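Monoglyceride lipase (Saccharomyces cerevisiae, PDB 4ZWN) hydrolyses monoacylglycerols to free fatty acids and glycerol, preferring monounsaturated substrates, and also takes part in the breakdown of fatty acid ethyl esters. Local coordinates at residues G168-T179 and I266-P277; V116-E125 and I149-H159. The protein carries 2 engineered substitutions. All coordinates share one frame; numbering follows the deposited sequence.

Contact 1: residues G168-T179 and I266-P277; sequences GSGPLIILHPHT and IMHGQDDTINDP
M267 N donates to G168 O at 2.7 Å, and G170 N in turn to M267 O, where the two segments run as parallel strands. Further on, the loops meet again at a single bridge between L175 and N275, H176 N bonding I274 O at 3.0 Å, while D276 N reaches I174 O. A water accepts from I174 N and donates to D276 O.

These are the C-terminal ends of neighbouring strands in the central sheet of an α/β-hydrolase, the edge where the catalytic loops gather. D272, assigned to the charge-relay system, follows strand 264-269; its OD2 bonds H302, and OD1 takes I274 N, an Asx turn, and also N275 N, which extends it to an Asx motif; the two bonds hold the carboxylate.

Side-chain bonds tie the loops together. N275 ND2 holds G170 O at 3.0 Å, in the plane of its own amide, and also bonds S144, assigned as the nucleophile. T179 OG1 donates to T273 O at 2.8 Å, on a lone pair in the carbonyl plane.

Rings complete the contact by CH-pi packing. G170 CA sits 3.7 Å from the centroid of the H268 ring, over its face, and T273 CA packs over a face of the H176 ring, offset toward its rim. The H176 ring is laid against T273 by a chi1 of -171°, which sets CG opposite the backbone N, and its ND1 caps the following helix by accepting from H178 N.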
loop_
_atom_site.group_PDB
_atom_site.type_symbol
_atom_site.label_atom_id
_atom_site.label_comp_id
_atom_site.label_asym_id
_atom_site.label_seq_id
_atom_site.Cartn_x
_atom_site.Cartn_y
_atom_site.Cartn_z
ATOM N N GLY A 168 3.326 5.649 -4.359
ATOM C CA GLY A 168 3.956 4.466 -3.805
ATOM C C GLY A 168 4.664 4.761 -2.496
ATOM O O GLY A 168 5.410 5.734 -2.388
ATOM N N SER A 169 4.418 3.921 -1.496
ATOM C CA SER A 169 5.083 4.039 -0.206
ATOM C C SER A 169 6.041 2.877 -0.008
ATOM O O SER A 169 5.610 1.764 0.301
ATOM C CB SER A 169 4.064 4.077 0.933
ATOM O OG SER A 169 4.702 3.948 2.193
ATOM N N GLY A 170 7.334 3.151 -0.175
ATOM C CA GLY A 170 8.363 2.122 -0.163
ATOM C C GLY A 170 7.908 0.858 -0.869
ATOM O O GLY A 170 7.827 -0.201 -0.247
ATOM N N PRO A 171 7.588 0.966 -2.168
ATOM C CA PRO A 171 6.953 -0.140 -2.889
ATOM C C PRO A 171 7.830 -1.383 -2.942
ATOM O O PRO A 171 9.050 -1.275 -3.070
ATOM C CB PRO A 171 6.736 0.435 -4.291
ATOM C CG PRO A 171 7.778 1.487 -4.429
ATOM C CD PRO A 171 7.917 2.089 -3.064
ATOM N N LEU A 172 7.207 -2.553 -2.828
ATOM C CA LEU A 172 7.933 -3.809 -2.914
ATOM C C LEU A 172 8.352 -4.075 -4.350
ATOM O O LEU A 172 7.582 -4.618 -5.143
ATOM C CB LEU A 172 7.088 -4.967 -2.388
ATOM C CG LEU A 172 7.711 -6.361 -2.504
ATOM C CD1 LEU A 172 9.000 -6.446 -1.715
ATOM C CD2 LEU A 172 6.731 -7.419 -2.038
ATOM N N ILE A 173 9.573 -3.676 -4.681
ATOM C CA ILE A 173 10.136 -3.962 -5.989
ATOM C C ILE A 173 11.250 -4.997 -5.824
ATOM O O ILE A 173 11.170 -6.096 -6.371
ATOM C CB ILE A 173 10.653 -2.680 -6.672
ATOM C CG1 ILE A 173 9.482 -1.720 -6.916
ATOM C CG2 ILE A 173 11.339 -3.010 -7.981
ATOM C CD1 ILE A 173 9.848 -0.449 -7.663
ATOM N N ILE A 174 12.273 -4.653 -5.051
ATOM C CA ILE A 174 13.286 -5.628 -4.650
ATOM C C ILE A 174 13.539 -5.551 -3.152
ATOM O O ILE A 174 13.619 -4.464 -2.580
ATOM C CB ILE A 174 14.625 -5.419 -5.385
ATOM C CG1 ILE A 174 15.024 -3.942 -5.365
ATOM C CG2 ILE A 174 14.542 -5.942 -6.807
ATOM C CD1 ILE A 174 16.450 -3.692 -5.789
ATOM N N LEU A 175 13.668 -6.710 -2.518
ATOM C CA LEU A 175 14.022 -6.757 -1.106
ATOM C C LEU A 175 15.418 -6.186 -0.880
ATOM O O LEU A 175 16.296 -6.296 -1.737
ATOM C CB LEU A 175 13.950 -8.189 -0.573
ATOM C CG LEU A 175 12.582 -8.869 -0.570
ATOM C CD1 LEU A 175 12.693 -10.289 -0.036
ATOM C CD2 LEU A 175 11.596 -8.062 0.254
ATOM N N HIS A 176 15.603 -5.567 0.281
ATOM C CA HIS A 176 16.902 -5.075 0.716
ATOM C C HIS A 176 17.767 -6.252 1.156
ATOM O O HIS A 176 17.255 -7.194 1.762
ATOM C CB HIS A 176 16.723 -4.071 1.858
ATOM C CG HIS A 176 17.972 -3.339 2.235
ATOM N ND1 HIS A 176 18.953 -3.897 3.026
ATOM C CD2 HIS A 176 18.394 -2.086 1.940
ATOM C CE1 HIS A 176 19.928 -3.021 3.198
ATOM N NE2 HIS A 176 19.614 -1.914 2.549
ATOM N N PRO A 177 19.076 -6.208 0.847
ATOM C CA PRO A 177 20.016 -7.285 1.187
ATOM C C PRO A 177 19.933 -7.731 2.647
ATOM O O PRO A 177 20.079 -8.917 2.938
ATOM C CB PRO A 177 21.380 -6.658 0.892
ATOM C CG PRO A 177 21.105 -5.696 -0.204
ATOM C CD PRO A 177 19.735 -5.134 0.081
ATOM N N HIS A 178 19.689 -6.785 3.547
ATOM C CA HIS A 178 19.560 -7.088 4.965
ATOM C C HIS A 178 18.426 -8.075 5.224
ATOM O O HIS A 178 18.552 -8.977 6.051
ATOM C CB HIS A 178 19.329 -5.806 5.757
ATOM C CG HIS A 178 19.159 -6.024 7.225
ATOM N ND1 HIS A 178 17.934 -6.281 7.805
ATOM C CD2 HIS A 178 20.060 -6.018 8.237
ATOM C CE1 HIS A 178 18.089 -6.426 9.108
ATOM N NE2 HIS A 178 19.367 -6.270 9.396
ATOM N N THR A 179 17.320 -7.901 4.507
ATOM C CA THR A 179 16.173 -8.792 4.650
ATOM C C THR A 179 16.429 -10.147 3.986
ATOM O O THR A 179 16.068 -11.190 4.531
ATOM C CB THR A 179 14.894 -8.154 4.063
ATOM O OG1 THR A 179 14.522 -7.021 4.859
ATOM C CG2 THR A 179 13.741 -9.151 4.057
ATOM N N ILE A 266 6.929 8.426 -5.697
ATOM C CA ILE A 266 7.289 7.369 -4.766
ATOM C C ILE A 266 7.935 7.969 -3.529
ATOM O O ILE A 266 8.842 8.824 -3.643
ATOM C CB ILE A 266 8.231 6.328 -5.404
ATOM C CG1 ILE A 266 7.488 5.517 -6.486
ATOM C CG2 ILE A 266 8.776 5.387 -4.338
ATOM C CD1 ILE A 266 8.351 4.508 -7.243
ATOM N N MET A 267 7.457 7.553 -2.351
ATOM C CA MET A 267 8.075 8.022 -1.109
ATOM C C MET A 267 8.646 6.813 -0.375
ATOM O O MET A 267 7.952 5.797 -0.176
ATOM C CB MET A 267 7.088 8.767 -0.259
ATOM C CG MET A 267 6.360 9.774 -1.080
ATOM S SD MET A 267 4.792 10.361 -0.500
ATOM C CE MET A 267 4.548 11.624 -1.742
ATOM N N HIS A 268 9.907 6.926 0.034
ATOM C CA HIS A 268 10.673 5.776 0.478
ATOM C C HIS A 268 11.677 6.196 1.534
ATOM O O HIS A 268 12.488 7.086 1.286
ATOM C CB HIS A 268 11.379 5.138 -0.725
ATOM C CG HIS A 268 11.751 3.703 -0.526
ATOM N ND1 HIS A 268 11.676 2.773 -1.540
ATOM C CD2 HIS A 268 12.181 3.028 0.570
ATOM C CE1 HIS A 268 12.045 1.592 -1.082
ATOM N NE2 HIS A 268 12.355 1.717 0.193
ATOM N N GLY A 269 11.650 5.530 2.684
ATOM C CA GLY A 269 12.608 5.821 3.732
ATOM C C GLY A 269 14.013 5.462 3.292
ATOM O O GLY A 269 14.237 4.391 2.727
ATOM N N GLN A 270 14.954 6.368 3.529
ATOM C CA GLN A 270 16.331 6.156 3.123
ATOM C C GLN A 270 16.932 4.974 3.876
ATOM O O GLN A 270 17.745 4.232 3.328
ATOM C CB GLN A 270 17.155 7.422 3.358
ATOM C CG GLN A 270 18.605 7.312 2.908
ATOM C CD GLN A 270 18.742 7.137 1.408
ATOM O OE1 GLN A 270 18.505 8.070 0.639
ATOM N NE2 GLN A 270 19.131 5.939 0.985
ATOM N N ASP A 271 16.510 4.793 5.125
ATOM C CA ASP A 271 17.055 3.730 5.966
ATOM C C ASP A 271 16.208 2.461 5.922
ATOM O O ASP A 271 16.333 1.595 6.791
ATOM C CB ASP A 271 17.186 4.211 7.410
ATOM C CG ASP A 271 18.134 5.381 7.545
ATOM O OD1 ASP A 271 18.960 5.583 6.629
ATOM O OD2 ASP A 271 18.056 6.097 8.567
ATOM N N ASP A 272 15.349 2.358 4.914
ATOM C CA ASP A 272 14.521 1.173 4.735
ATOM C C ASP A 272 15.401 -0.041 4.436
ATOM O O ASP A 272 16.065 -0.100 3.402
ATOM C CB ASP A 272 13.507 1.395 3.610
ATOM C CG ASP A 272 12.425 0.327 3.564
ATOM O OD1 ASP A 272 12.640 -0.783 4.096
ATOM O OD2 ASP A 272 11.356 0.599 2.981
ATOM N N THR A 273 15.407 -1.004 5.352
ATOM C CA THR A 273 16.205 -2.211 5.176
ATOM C C THR A 273 15.314 -3.416 4.909
ATOM O O THR A 273 15.762 -4.560 4.968
ATOM C CB THR A 273 17.087 -2.492 6.402
ATOM O OG1 THR A 273 16.271 -2.510 7.582
ATOM C CG2 THR A 273 18.155 -1.417 6.542
ATOM N N ILE A 274 14.045 -3.147 4.615
ATOM C CA ILE A 274 13.106 -4.192 4.228
ATOM C C ILE A 274 12.967 -4.210 2.708
ATOM O O ILE A 274 13.275 -5.210 2.061
ATOM C CB ILE A 274 11.732 -3.992 4.895
ATOM C CG1 ILE A 274 11.874 -4.091 6.416
ATOM C CG2 ILE A 274 10.731 -5.021 4.387
ATOM C CD1 ILE A 274 10.573 -3.942 7.172
ATOM N N ASN A 275 12.510 -3.096 2.143
ATOM C CA ASN A 275 12.479 -2.927 0.694
ATOM C C ASN A 275 13.572 -1.963 0.244
ATOM O O ASN A 275 13.636 -0.828 0.710
ATOM C CB ASN A 275 11.109 -2.422 0.230
ATOM C CG ASN A 275 10.001 -3.428 0.480
ATOM O OD1 ASN A 275 10.261 -4.609 0.712
ATOM N ND2 ASN A 275 8.757 -2.965 0.425
ATOM N N ASP A 276 14.431 -2.419 -0.660
ATOM C CA ASP A 276 15.570 -1.619 -1.098
ATOM C C ASP A 276 15.138 -0.368 -1.855
ATOM O O ASP A 276 14.351 -0.446 -2.802
ATOM C CB ASP A 276 16.502 -2.457 -1.974
ATOM C CG ASP A 276 17.928 -1.938 -1.974
ATOM O OD1 ASP A 276 18.127 -0.709 -2.053
ATOM O OD2 ASP A 276 18.859 -2.765 -1.886
ATOM N N PRO A 277 15.657 0.798 -1.436
ATOM C CA PRO A 277 15.438 2.058 -2.154
ATOM C C PRO A 277 15.903 1.993 -3.610
ATOM O O PRO A 277 15.445 2.789 -4.428
ATOM C CB PRO A 277 16.274 3.062 -1.357
ATOM C CG PRO A 277 16.308 2.501 0.021
ATOM C CD PRO A 277 16.368 1.010 -0.161
HETATM O O HOH W 1 12.400 -2.386 -3.698
#

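Contact 2: residues V116-E125 and I149-H159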
loop_
_atom_site.group_PDB
_atom_site.type_symbol
_atom_site.label_atom_id
_atom_site.label_comp_id
_atom_site.label_asym_id
_atom_site.label_seq_id
_atom_site.Cartn_x
_atom_site.Cartn_y
_atom_site.Cartn_z
ATOM N N VAL A 116 -5.713 -10.891 -6.608
ATOM C CA VAL A 116 -5.170 -9.619 -6.151
ATOM C C VAL A 116 -5.687 -8.467 -7.012
ATOM O O VAL A 116 -6.186 -7.467 -6.494
ATOM C CB VAL A 116 -3.625 -9.629 -6.165
ATOM C CG1 VAL A 116 -3.075 -8.211 -6.094
ATOM C CG2 VAL A 116 -3.090 -10.473 -5.017
ATOM N N PHE A 117 -5.599 -8.628 -8.327
ATOM C CA PHE A 117 -6.002 -7.564 -9.234
ATOM C C PHE A 117 -7.490 -7.594 -9.549
ATOM O O PHE A 117 -8.103 -6.544 -9.730
ATOM C CB PHE A 117 -5.179 -7.631 -10.519
ATOM C CG PHE A 117 -3.797 -7.065 -10.365
ATOM C CD1 PHE A 117 -3.578 -5.702 -10.478
ATOM C CD2 PHE A 117 -2.724 -7.889 -10.076
ATOM C CE1 PHE A 117 -2.312 -5.173 -10.321
ATOM C CE2 PHE A 117 -1.454 -7.366 -9.920
ATOM C CZ PHE A 117 -1.248 -6.006 -10.043
ATOM N N ASN A 118 -8.073 -8.786 -9.599
ATOM C CA ASN A 118 -9.505 -8.907 -9.845
ATOM C C ASN A 118 -10.317 -8.270 -8.723
ATOM O O ASN A 118 -11.310 -7.586 -8.978
ATOM C CB ASN A 118 -9.910 -10.369 -10.010
ATOM C CG ASN A 118 -11.339 -10.522 -10.500
ATOM O OD1 ASN A 118 -11.743 -9.886 -11.473
ATOM N ND2 ASN A 118 -12.113 -11.357 -9.819
ATOM N N ASP A 119 -9.893 -8.496 -7.482
ATOM C CA ASP A 119 -10.526 -7.852 -6.337
ATOM C C ASP A 119 -10.318 -6.348 -6.405
ATOM O O ASP A 119 -11.218 -5.573 -6.091
ATOM C CB ASP A 119 -9.969 -8.391 -5.017
ATOM C CG ASP A 119 -10.281 -9.858 -4.802
ATOM O OD1 ASP A 119 -11.240 -10.367 -5.421
ATOM O OD2 ASP A 119 -9.567 -10.501 -4.007
ATOM N N LEU A 120 -9.120 -5.945 -6.821
ATOM C CA LEU A 120 -8.778 -4.533 -6.914
ATOM C C LEU A 120 -9.661 -3.816 -7.930
ATOM O O LEU A 120 -10.162 -2.726 -7.657
ATOM C CB LEU A 120 -7.301 -4.359 -7.282
ATOM C CG LEU A 120 -6.788 -2.917 -7.363
ATOM C CD1 LEU A 120 -7.089 -2.158 -6.078
ATOM C CD2 LEU A 120 -5.298 -2.901 -7.650
ATOM N N GLU A 121 -9.857 -4.431 -9.094
ATOM C CA GLU A 121 -10.694 -3.838 -10.135
ATOM C C GLU A 121 -12.114 -3.604 -9.634
ATOM O O GLU A 121 -12.753 -2.616 -9.996
ATOM C CB GLU A 121 -10.724 -4.721 -11.387
ATOM C CG GLU A 121 -9.382 -4.890 -12.091
ATOM C CD GLU A 121 -8.943 -3.656 -12.864
ATOM O OE1 GLU A 121 -9.634 -2.617 -12.798
ATOM O OE2 GLU A 121 -7.901 -3.731 -13.548
ATOM N N HIS A 122 -12.599 -4.513 -8.793
ATOM C CA HIS A 122 -13.938 -4.395 -8.228
ATOM C C HIS A 122 -14.095 -3.145 -7.369
ATOM O O HIS A 122 -15.104 -2.445 -7.461
ATOM C CB HIS A 122 -14.283 -5.627 -7.390
ATOM C CG HIS A 122 -15.542 -5.472 -6.595
ATOM N ND1 HIS A 122 -16.796 -5.613 -7.152
ATOM C CD2 HIS A 122 -15.742 -5.160 -5.293
ATOM C CE1 HIS A 122 -17.713 -5.410 -6.223
ATOM N NE2 HIS A 122 -17.100 -5.131 -5.086
ATOM N N PHE A 123 -13.099 -2.875 -6.531
ATOM C CA PHE A 123 -13.166 -1.751 -5.605
ATOM C C PHE A 123 -12.752 -0.446 -6.265
ATOM O O PHE A 123 -13.108 0.634 -5.793
ATOM C CB PHE A 123 -12.299 -2.019 -4.376
ATOM C CG PHE A 123 -12.865 -3.061 -3.462
ATOM C CD1 PHE A 123 -13.914 -2.754 -2.608
ATOM C CD2 PHE A 123 -12.361 -4.350 -3.460
ATOM C CE1 PHE A 123 -14.445 -3.711 -1.767
ATOM C CE2 PHE A 123 -12.886 -5.313 -2.622
ATOM C CZ PHE A 123 -13.931 -4.993 -1.773
ATOM N N VAL A 124 -11.998 -0.547 -7.353
ATOM C CA VAL A 124 -11.685 0.622 -8.161
ATOM C C VAL A 124 -12.967 1.132 -8.807
ATOM O O VAL A 124 -13.288 2.316 -8.724
ATOM C CB VAL A 124 -10.632 0.311 -9.247
ATOM C CG1 VAL A 124 -10.656 1.372 -10.336
ATOM C CG2 VAL A 124 -9.248 0.207 -8.632
ATOM N N GLU A 125 -13.708 0.221 -9.432
ATOM C CA GLU A 125 -14.950 0.576 -10.108
ATOM C C GLU A 125 -16.017 1.071 -9.139
ATOM O O GLU A 125 -16.842 1.911 -9.493
ATOM C CB GLU A 125 -15.478 -0.616 -10.899
ATOM C CG GLU A 125 -14.580 -1.019 -12.048
ATOM C CD GLU A 125 -15.047 -2.285 -12.727
ATOM O OE1 GLU A 125 -16.000 -2.912 -12.218
ATOM O OE2 GLU A 125 -14.461 -2.652 -13.769
ATOM N N ILE A 149 1.687 -3.465 -5.998
ATOM C CA ILE A 149 0.401 -3.621 -6.663
ATOM C C ILE A 149 -0.006 -2.315 -7.334
ATOM O O ILE A 149 -0.461 -2.307 -8.480
ATOM C CB ILE A 149 -0.690 -4.063 -5.664
ATOM C CG1 ILE A 149 -0.366 -5.456 -5.116
ATOM C CG2 ILE A 149 -2.064 -4.053 -6.322
ATOM C CD1 ILE A 149 -1.223 -5.865 -3.941
ATOM N N CYS A 150 0.183 -1.212 -6.615
ATOM C CA CYS A 150 -0.172 0.113 -7.110
ATOM C C CYS A 150 0.580 0.488 -8.386
ATOM O O CYS A 150 -0.025 0.938 -9.360
ATOM C CB CYS A 150 0.092 1.164 -6.034
ATOM S SG CYS A 150 -0.149 2.855 -6.601
ATOM N N LEU A 151 1.897 0.313 -8.376
ATOM C CA LEU A 151 2.714 0.659 -9.535
ATOM C C LEU A 151 2.419 -0.262 -10.714
ATOM O O LEU A 151 2.484 0.160 -11.869
ATOM C CB LEU A 151 4.201 0.608 -9.182
ATOM C CG LEU A 151 4.662 1.622 -8.134
ATOM C CD1 LEU A 151 6.157 1.498 -7.895
ATOM C CD2 LEU A 151 4.297 3.039 -8.554
ATOM N N ASN A 152 2.089 -1.516 -10.423
ATOM C CA ASN A 152 1.737 -2.460 -11.476
ATOM C C ASN A 152 0.365 -2.166 -12.078
ATOM O O ASN A 152 0.170 -2.324 -13.283
ATOM C CB ASN A 152 1.782 -3.897 -10.954
ATOM C CG ASN A 152 3.165 -4.514 -11.070
ATOM O OD1 ASN A 152 3.591 -4.906 -12.157
ATOM N ND2 ASN A 152 3.872 -4.605 -9.951
ATOM N N TYR A 153 -0.579 -1.734 -11.243
ATOM C CA TYR A 153 -1.905 -1.377 -11.736
ATOM C C TYR A 153 -1.795 -0.257 -12.762
ATOM O O TYR A 153 -2.536 -0.231 -13.744
ATOM C CB TYR A 153 -2.835 -0.957 -10.594
ATOM C CG TYR A 153 -4.274 -0.787 -11.041
ATOM C CD1 TYR A 153 -5.156 -1.864 -11.031
ATOM C CD2 TYR A 153 -4.745 0.442 -11.490
ATOM C CE1 TYR A 153 -6.472 -1.716 -11.446
ATOM C CE2 TYR A 153 -6.057 0.598 -11.907
ATOM C CZ TYR A 153 -6.915 -0.482 -11.885
ATOM O OH TYR A 153 -8.218 -0.329 -12.301
ATOM N N ALA A 154 -0.854 0.655 -12.538
ATOM C CA ALA A 154 -0.594 1.741 -13.478
ATOM C C ALA A 154 -0.145 1.219 -14.847
ATOM O O ALA A 154 -0.233 1.929 -15.847
ATOM C CB ALA A 154 0.451 2.689 -12.909
ATOM N N CYS A 155 0.331 -0.022 -14.889
ATOM C CA CYS A 155 0.784 -0.621 -16.138
ATOM C C CYS A 155 -0.253 -1.570 -16.738
ATOM O O CYS A 155 -0.322 -1.731 -17.957
ATOM C CB CYS A 155 2.098 -1.375 -15.924
ATOM S SG CYS A 155 3.465 -0.360 -15.317
ATOM N N GLN A 156 -1.063 -2.186 -15.883
ATOM C CA GLN A 156 -1.929 -3.275 -16.320
ATOM C C GLN A 156 -3.401 -3.087 -15.959
ATOM O O GLN A 156 -4.250 -3.855 -16.410
ATOM C CB GLN A 156 -1.436 -4.596 -15.729
ATOM C CG GLN A 156 -1.728 -4.755 -14.249
ATOM C CD GLN A 156 -1.148 -6.029 -13.677
ATOM O OE1 GLN A 156 0.065 -6.156 -13.523
ATOM N NE2 GLN A 156 -2.014 -6.986 -13.367
ATOM N N GLY A 157 -3.700 -2.079 -15.147
ATOM C CA GLY A 157 -5.056 -1.858 -14.676
ATOM C C GLY A 157 -6.058 -1.555 -15.776
ATOM O O GLY A 157 -5.740 -0.873 -16.750
ATOM N N LYS A 158 -7.274 -2.066 -15.616
ATOM C CA LYS A 158 -8.338 -1.825 -16.584
ATOM C C LYS A 158 -8.702 -0.352 -16.654
ATOM O O LYS A 158 -9.094 0.155 -17.704
ATOM C CB LYS A 158 -9.576 -2.643 -16.235
ATOM C CG LYS A 158 -9.810 -3.833 -17.140
ATOM C CD LYS A 158 -11.061 -4.572 -16.714
ATOM C CE LYS A 158 -12.255 -3.633 -16.679
ATOM N NZ LYS A 158 -13.410 -4.237 -15.960
ATOM N N HIS A 159 -8.573 0.331 -15.523
ATOM C CA HIS A 159 -8.893 1.748 -15.445
ATOM C C HIS A 159 -7.656 2.566 -15.100
ATOM O O HIS A 159 -7.744 3.574 -14.399
ATOM C CB HIS A 159 -9.997 1.981 -14.416
ATOM C CG HIS A 159 -11.196 1.109 -14.619
ATOM N ND1 HIS A 159 -12.237 1.456 -15.455
ATOM C CD2 HIS A 159 -11.514 -0.103 -14.106
ATOM C CE1 HIS A 159 -13.146 0.499 -15.441
ATOM N NE2 HIS A 159 -12.731 -0.460 -14.633
#
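E125 OE2 is gripped by two donors from the segment 149-159, H159 NE2 and K158 NZ, each at 2.9 Å. H159 NE2, the oxygen lying near its ring plane, meets the anti lone pair of E125 OE2; K158 NZ comes nearly along the C-O bond and makes a salt bridge. H159 ND1 is held in turn by E162.

Helix 113-134 and helix 145-156, the latter starting just after S144, here cross at -77° in the α/β-hydrolase fold, their axes 11.6 Å apart. Knobs-into-holes packing fills the crossing: F117 sits among I149, N152, Y153 and Q156, and Y153 among F117, L120, E121 and V124. L120 CD2 lies 3.5 Å from Y153 CD1.

E121 divides its carboxylate between two partners. OE1 accepts from Y153 OH at 2.7 Å, met from above the carboxylate plane, while OE2 takes the nearly straight bond of K158 N on its syn side. The chain bends at chi2 (-74°), which brings the carboxylate back against the tyrosine. An alanine here would remove both acceptors and would probably leave the Y153 hydroxyl and the K158 amide without these mates, loosening the turn after the helix.

Q156 stacks its amide on the F117 ring, the planes 16° apart, with NE2 3.2 Å above the ring plane and over its centre.

In the fold
Comparing the two contacts illustrates how one fold uses different chemistry at different depths. Contact 1 is the more buried: it joins two neighbouring strands and the loops beyond them, relies largely on backbone hydrogen bonds, and includes a residue of the charge-relay system. Contact 2, only partly buried, sets helix 113-134 against helix 145-156 and the turn after it, mostly through side chains, with one backbone amide donating to a carboxylate; it grades from an apolar crossing to a salt bridge at the more exposed end. They share no element, yet helix 145-156 leads in the chain to strand 165-169, and the two contacts touch: L151 CD1 lies 3.8 Å from I266 CD1, with P171 and I173 close by.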